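Local coordinates for haloacid delahogenase-like family hydrolase (Xanthomonas campestris pv. campestris, PDB 2PKE) that probably acts as a magnesium-dependent phosphatase of the haloacid dehalogenase-like hydrolase family, at the interface of chains A and B. Sequence-based numbering; all coordinates share one arbitrary frame. Chains: chain A/B, Haloacid delahogenase-like family hydrolase.

The interface of chains A and B. Residues chain A 80-81, 84; chain B 93, 96-97, 100-101.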
loop_
_atom_site.group_PDB
_atom_site.type_symbol
_atom_site.label_atom_id
_atom_site.label_comp_id
_atom_site.label_asym_id
_atom_site.label_seq_id
_atom_site.Cartn_x
_atom_site.Cartn_y
_atom_site.Cartn_z
ATOM N N ILE A 80 3.429 -18.856 -9.734
ATOM C CA ILE A 80 3.775 -20.132 -9.088
ATOM C C ILE A 80 2.580 -21.078 -9.302
ATOM O O ILE A 80 2.718 -22.249 -9.754
ATOM C CB ILE A 80 4.144 -19.972 -7.563
ATOM C CG1 ILE A 80 5.554 -19.344 -7.399
ATOM C CG2 ILE A 80 4.073 -21.341 -6.846
ATOM C CD1 ILE A 80 5.803 -18.574 -6.074
ATOM N N GLU A 81 1.408 -20.544 -8.998
ATOM C CA GLU A 81 0.159 -21.287 -9.092
ATOM C C GLU A 81 -0.085 -21.763 -10.521
ATOM O O GLU A 81 -0.450 -22.909 -10.762
ATOM C CB GLU A 81 -0.946 -20.383 -8.558
ATOM C CG GLU A 81 -2.173 -21.063 -8.066
ATOM C CD GLU A 81 -2.902 -20.230 -7.009
ATOM O OE1 GLU A 81 -3.163 -19.026 -7.249
ATOM O OE2 GLU A 81 -3.204 -20.788 -5.931
ATOM N N ILE A 84 2.477 -24.674 -11.519
ATOM C CA ILE A 84 2.114 -25.920 -10.898
ATOM C C ILE A 84 0.954 -26.554 -11.691
ATOM O O ILE A 84 0.947 -27.774 -11.938
ATOM C CB ILE A 84 1.825 -25.738 -9.378
ATOM C CG1 ILE A 84 3.128 -25.377 -8.653
ATOM C CG2 ILE A 84 1.353 -27.033 -8.766
ATOM C CD1 ILE A 84 2.976 -24.859 -7.238
ATOM N N ALA B 93 5.989 -29.879 -5.802
ATOM C CA ALA B 93 5.079 -28.817 -6.276
ATOM C C ALA B 93 3.721 -28.888 -5.542
ATOM O O ALA B 93 3.243 -27.855 -5.033
ATOM C CB ALA B 93 4.897 -28.907 -7.787
ATOM N N ILE B 96 4.160 -27.083 -2.246
ATOM C CA ILE B 96 4.266 -25.632 -2.486
ATOM C C ILE B 96 2.885 -25.047 -2.771
ATOM O O ILE B 96 2.555 -23.975 -2.290
ATOM C CB ILE B 96 5.252 -25.300 -3.639
ATOM C CG1 ILE B 96 6.667 -25.578 -3.171
ATOM C CG2 ILE B 96 5.122 -23.836 -4.089
ATOM C CD1 ILE B 96 7.659 -25.622 -4.252
ATOM N N GLN B 97 2.064 -25.759 -3.540
ATOM C CA GLN B 97 0.700 -25.293 -3.746
ATOM C C GLN B 97 -0.007 -25.155 -2.399
ATOM O O GLN B 97 -0.783 -24.234 -2.216
ATOM C CB GLN B 97 -0.110 -26.191 -4.701
ATOM C CG GLN B 97 -1.531 -25.618 -5.045
ATOM C CD GLN B 97 -1.480 -24.194 -5.646
ATOM O OE1 GLN B 97 -0.628 -23.902 -6.472
ATOM N NE2 GLN B 97 -2.398 -23.317 -5.221
ATOM N N VAL B 100 0.858 -21.892 -0.854
ATOM C CA VAL B 100 0.123 -20.828 -1.506
ATOM C C VAL B 100 -1.273 -20.789 -0.904
ATOM O O VAL B 100 -1.729 -19.728 -0.558
ATOM C CB VAL B 100 0.092 -20.986 -3.032
ATOM C CG1 VAL B 100 -0.788 -19.914 -3.671
ATOM C CG2 VAL B 100 1.538 -20.923 -3.611
ATOM N N GLU B 101 -1.921 -21.939 -0.718
ATOM C CA GLU B 101 -3.288 -21.962 -0.147
ATOM C C GLU B 101 -3.339 -21.403 1.289
ATOM O O GLU B 101 -4.328 -20.794 1.673
ATOM C CB GLU B 101 -3.894 -23.370 -0.128
ATOM C CG GLU B 101 -4.021 -24.074 -1.455
ATOM C CD GLU B 101 -4.916 -23.358 -2.458
ATOM O OE1 GLU B 101 -5.671 -22.409 -2.085
ATOM O OE2 GLU B 101 -4.876 -23.799 -3.629
HETATM O O HOH W 1 -1.688 -24.259 -8.830
#
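A helix-to-helix patch of a two-fold symmetric interface joins the two copies here: A:Glu81, A:Ile80 and A:Ile84 on helix 72-86 of chain A meet B:Gln97, B:Ile96, B:Val100 and B:Ala93 on helix 93-107 of chain B, and the twin patch repeats this with the chains exchanged. In its polar part, the amide nitrogen NE2 of B:Gln97 donates a fairly straight hydrogen bond to the carboxylate oxygen OE2 of A:Glu81 at 2.7 Å. The carboxylate receives it on the anti lone pair of OE2, pointing away from the other oxygen; the carboxylate and amide planes are nearly coplanar, 25° apart, and the acceptor lies in the amide plane. The same NE2 also donates within chain B, to OE2 of B:Glu101 at 3.0 Å, this carboxylate being approached from above its plane. One amide thus bridges the carboxylates of A:Glu81 and B:Glu101, whose OE2 atoms are 4.1 Å apart, and may soften the repulsion expected if both are charged. B:Gln97 reaches this position by bending at chi2 (56°), whereas A:Glu81 stretches out beyond CG. At the opposite end of the amide, OE1 of B:Gln97 contacts a water at 2.6 Å that also meets the backbone O of A:Glu81, so both ends of the group are tied to chain A and its rotation should be restricted. The aliphatic part of A:Glu81 lies against the amide, while CG1 of B:Val100 packs against the carboxylate of A:Glu81. Next to this polar cluster, the methyl CG2 of B:Ile96 touches both CG2 of A:Ile80 (3.9 Å) and CD1 of A:Ile84, the A:Ile80 and B:Ile96 side chains crossing at about a right angle. A:Ile84 also sets CG1 and CG2 against the methyl of B:Ala93. The patch combines a small apolar seam with a directional polar clasp, and probably helps to hold and register the two subunits if this dimer also forms in solution.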